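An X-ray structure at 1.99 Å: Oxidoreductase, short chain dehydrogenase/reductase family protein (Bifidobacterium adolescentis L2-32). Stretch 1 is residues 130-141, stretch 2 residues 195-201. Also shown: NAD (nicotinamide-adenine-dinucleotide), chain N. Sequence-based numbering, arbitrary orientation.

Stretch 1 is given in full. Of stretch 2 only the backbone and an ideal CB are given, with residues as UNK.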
# COMPACT_ATOMS: atom_id res chain seq x y z
N GLY F 130 -20.80 -9.59 8.76
CA GLY F 130 -20.34 -8.28 9.26
C GLY F 130 -21.51 -7.33 9.45
O GLY F 130 -22.64 -7.70 9.06
N VAL F 131 -21.27 -6.16 10.04
CA VAL F 131 -22.33 -5.17 10.41
C VAL F 131 -21.71 -3.78 10.49
O VAL F 131 -20.53 -3.67 10.89
CB VAL F 131 -23.01 -5.57 11.73
CG1 VAL F 131 -22.11 -5.33 12.94
CG2 VAL F 131 -24.35 -4.87 11.92
N ASN F 132 -22.47 -2.75 10.11
CA ASN F 132 -22.15 -1.32 10.35
C ASN F 132 -23.15 -0.79 11.39
O ASN F 132 -24.37 -0.82 11.11
CB ASN F 132 -22.16 -0.51 9.06
CG ASN F 132 -21.37 0.78 9.14
OD1 ASN F 132 -20.87 1.15 10.20
ND2 ASN F 132 -21.24 1.47 8.02
N VAL F 133 -22.65 -0.34 12.54
CA VAL F 133 -23.47 0.11 13.71
C VAL F 133 -23.69 1.61 13.59
O VAL F 133 -22.75 2.35 13.29
CB VAL F 133 -22.78 -0.26 15.04
CG1 VAL F 133 -23.66 0.05 16.24
CG2 VAL F 133 -22.35 -1.72 15.06
N PRO F 134 -24.93 2.12 13.78
CA PRO F 134 -25.19 3.56 13.79
C PRO F 134 -24.39 4.33 14.85
O PRO F 134 -24.15 3.79 15.91
CB PRO F 134 -26.69 3.65 14.09
CG PRO F 134 -27.25 2.33 13.62
CD PRO F 134 -26.17 1.33 13.95
N GLY F 135 -24.01 5.58 14.54
CA GLY F 135 -23.21 6.46 15.40
C GLY F 135 -21.74 6.06 15.43
O GLY F 135 -21.08 6.30 16.46
N ASP F 136 -21.24 5.48 14.33
CA ASP F 136 -19.85 4.95 14.21
C ASP F 136 -18.95 6.06 13.65
O ASP F 136 -18.30 5.83 12.61
CB ASP F 136 -19.83 3.68 13.34
CG ASP F 136 -18.48 2.99 13.26
OD1 ASP F 136 -17.59 3.34 14.06
OD2 ASP F 136 -18.33 2.10 12.40
N ASP F 137 -18.90 7.21 14.33
CA ASP F 137 -18.14 8.41 13.90
C ASP F 137 -16.99 8.63 14.89
O ASP F 137 -16.62 7.66 15.57
CB ASP F 137 -19.08 9.62 13.75
CG ASP F 137 -19.75 10.07 15.03
OD1 ASP F 137 -19.92 9.22 15.93
OD2 ASP F 137 -20.11 11.26 15.12
N GLN F 138 -16.44 9.85 14.95
CA GLN F 138 -15.32 10.22 15.85
C GLN F 138 -15.75 10.02 17.31
O GLN F 138 -14.87 9.69 18.14
CB GLN F 138 -14.83 11.65 15.59
CG GLN F 138 -15.84 12.75 15.89
CD GLN F 138 -16.76 13.06 14.74
OE1 GLN F 138 -16.83 12.33 13.75
NE2 GLN F 138 -17.50 14.15 14.86
N ASP F 139 -17.04 10.20 17.60
CA ASP F 139 -17.65 10.07 18.95
C ASP F 139 -18.36 8.72 19.09
O ASP F 139 -19.39 8.66 19.78
CB ASP F 139 -18.62 11.22 19.22
CG ASP F 139 -17.94 12.57 19.27
OD1 ASP F 139 -16.93 12.68 19.99
OD2 ASP F 139 -18.42 13.50 18.59
N ALA F 140 -17.82 7.66 18.46
CA ALA F 140 -18.31 6.27 18.61
C ALA F 140 -18.16 5.86 20.08
O ALA F 140 -17.02 5.88 20.59
CB ALA F 140 -17.55 5.34 17.69
N THR F 141 -19.28 5.53 20.74
CA THR F 141 -19.34 5.17 22.18
C THR F 141 -18.70 3.79 22.38
O THR F 141 -18.45 3.10 21.37
CB THR F 141 -20.79 5.20 22.70
OG1 THR F 141 -21.55 4.24 21.96
CG2 THR F 141 -21.43 6.56 22.58
N UNK F 195 -17.98 9.21 5.96
CA UNK F 195 -19.15 8.42 6.44
C UNK F 195 -18.83 7.87 7.83
O UNK F 195 -17.66 7.72 8.18
CB UNK F 195 -19.49 7.28 5.48
N UNK F 196 -19.84 7.55 8.67
CA UNK F 196 -19.61 6.89 9.95
C UNK F 196 -19.14 5.44 9.79
O UNK F 196 -19.97 4.54 9.82
CB UNK F 196 -20.89 6.93 10.79
N UNK F 197 -17.83 5.24 9.62
CA UNK F 197 -17.17 3.91 9.43
C UNK F 197 -15.86 3.86 10.24
O UNK F 197 -14.90 3.22 9.78
CB UNK F 197 -16.88 3.65 7.95
N UNK F 198 -15.85 4.49 11.42
CA UNK F 198 -14.65 4.62 12.31
C UNK F 198 -14.21 3.22 12.77
O UNK F 198 -13.12 2.78 12.37
CB UNK F 198 -14.95 5.50 13.52
N UNK F 199 -15.03 2.56 13.59
CA UNK F 199 -14.80 1.19 14.11
C UNK F 199 -14.91 0.19 12.96
O UNK F 199 -14.11 -0.76 12.93
CB UNK F 199 -15.80 0.84 15.21
N UNK F 200 -15.88 0.39 12.06
CA UNK F 200 -16.17 -0.51 10.92
C UNK F 200 -14.90 -0.70 10.07
O UNK F 200 -14.51 -1.86 9.84
CB UNK F 200 -17.31 0.05 10.06
N UNK F 201 -14.31 0.41 9.63
CA UNK F 201 -13.06 0.42 8.83
C UNK F 201 -11.93 -0.28 9.56
O UNK F 201 -11.24 -1.10 8.93
CB UNK F 201 -12.64 1.85 8.50
PA NAD N . -26.05 -7.62 5.00
O1A NAD N . -26.25 -6.80 6.23
O2A NAD N . -27.39 -8.21 4.55
O5B NAD N . -25.03 -8.81 5.25
C5B NAD N . -24.46 -9.02 6.55
C4B NAD N . -24.94 -10.42 7.05
O4B NAD N . -24.03 -10.80 8.27
C3B NAD N . -26.14 -10.41 7.46
O3B NAD N . -26.94 -11.48 6.84
C2B NAD N . -26.09 -10.64 9.10
O2B NAD N . -27.26 -11.40 9.53
C1B NAD N . -25.02 -11.29 9.33
N9A NAD N . -24.52 -10.95 10.70
C8A NAD N . -24.20 -9.83 11.40
N7A NAD N . -23.81 -10.21 12.64
C5A NAD N . -23.88 -11.55 12.71
C6A NAD N . -23.58 -12.44 13.75
N6A NAD N . -23.12 -12.32 15.09
N1A NAD N . -23.74 -13.77 13.57
C2A NAD N . -24.18 -14.26 12.36
N3A NAD N . -24.47 -13.38 11.32
C4A NAD N . -24.32 -12.02 11.51
O3 NAD N . -25.45 -6.65 3.81
PN NAD N . -24.24 -7.09 2.83
O1N NAD N . -24.04 -5.99 1.82
O2N NAD N . -24.61 -8.39 2.12
O5D NAD N . -22.90 -7.25 3.69
C5D NAD N . -22.18 -8.47 3.69
C4D NAD N . -20.70 -8.19 4.07
O4D NAD N . -20.15 -7.43 3.16
C3D NAD N . -20.61 -7.43 5.38
O3D NAD N . -19.62 -7.97 6.16
C2D NAD N . -20.26 -5.98 4.96
O2D NAD N . -19.53 -5.33 6.09
C1D NAD N . -19.54 -6.13 3.90
N1N NAD N . -19.57 -5.00 2.97
C2N NAD N . -20.72 -4.70 2.25
C3N NAD N . -20.73 -3.62 1.35
C7N NAD N . -22.01 -3.26 0.55
O7N NAD N . -22.21 -2.11 0.22
N7N NAD N . -22.95 -4.27 0.19
C4N NAD N . -19.59 -2.86 1.18
C5N NAD N . -18.44 -3.16 1.89
C6N NAD N . -18.43 -4.24 2.78

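Position 195 leads into the contact without joining it. Its CA-to-CB bond runs sideways to stretch 1, nothing of which lies within 5.5 Å of the ideal CB, so many side chains would fit. The deposited residue is Thr 195.

At position 196 the CB also points sideways, but the ideal CB sits 3.4 Å from Asp 136 O and 4.1 Å from Asp 137 N. A phi of -69° is compatible with proline, and the backbone N need not find a partner in stretch 1. Pro 196 CB lies 3.5 Å from Asp 136 O and 4.2 Å from Asp 137 N.

Position 197, with phi/psi of -139/36, directs its CB away from stretch 1 just before a helix begins. The nearest groups, Asn 132 ND2 and Asp 136 OD2, are both 4.9 Å from the ideal CB, leaving room for a medium-sized side chain, polar or not. Val 197 occupies this N-cap position, and its CG1 comes within 3.7 Å of Asn 132 ND2.

Position 198 faces stretch 1. Its backbone N donates to Asp 136 O (3.0 Å), whatever the side chain. The ideal CB lies 3.4 Å from Asp 137 O, a carbonyl that also accepts from Ala 140 N (3.1 Å) to close a type I turn. A short side chain carrying a donor is favoured: asparagine is apt, and serine or threonine conceivable. Asn 198, with chi1 t, sends ND2 to Asp 137 O at 2.9 Å, tying the turn to the helix start.

At position 199 the backbone N donates to Asp 136 OD1 (2.7 Å), and the same oxygen is only 3.3 Å from the ideal CB. The CB must sit close to the carboxylate, and little of stretch 1 limits what lies beyond it; alanine is one of several that would fit. Ala 199 brings just its methyl group beside the carboxylate.

Position 200 points toward stretch 1. Its N donates to Asp 136 OD2 (3.0 Å), so the carboxylate spans two successive amides at the helix start. From the CB, a path leads past Asn 132 and Val 131 O toward the NAD ribose. A long side chain ending in a polar group could follow it, a tyrosine especially. Tyr 200 lays one ring face under Asn 132 ND2, has Val 131 O near its edge (3.4 Å from CD1), and makes a very short hydrogen bond between Tyr 200 OH and NAD O2D, 2.5 Å.

At position 201 an ideal CB would lie 2.9 Å from the carbonyl O of 197, a clash that favours glycine. Gly 201 avoids it, while its N donates to Val 197 O (2.9 Å).

Stretch 2, residues 195-201: TPVNAYG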
# COMPACT_ATOMS: atom_id res chain seq x y z
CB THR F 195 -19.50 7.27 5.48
OG1 THR F 195 -18.41 6.35 5.45
CG2 THR F 195 -19.81 7.74 4.08
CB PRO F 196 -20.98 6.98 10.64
CG PRO F 196 -21.96 7.03 9.50
CD PRO F 196 -21.27 7.84 8.43
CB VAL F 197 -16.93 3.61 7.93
CG1 VAL F 197 -18.24 3.42 7.18
CG2 VAL F 197 -16.08 4.69 7.26
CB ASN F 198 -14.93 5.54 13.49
CG ASN F 198 -13.74 5.74 14.41
OD1 ASN F 198 -12.66 5.20 14.16
ND2 ASN F 198 -13.92 6.51 15.46
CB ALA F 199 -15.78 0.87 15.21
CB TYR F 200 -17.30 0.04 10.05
CG TYR F 200 -17.61 -0.82 8.84
CD1 TYR F 200 -18.32 -2.00 8.98
CD2 TYR F 200 -17.17 -0.46 7.58
CE1 TYR F 200 -18.61 -2.79 7.88
CE2 TYR F 200 -17.44 -1.24 6.47
CZ TYR F 200 -18.17 -2.41 6.62
OH TYR F 200 -18.44 -3.19 5.54
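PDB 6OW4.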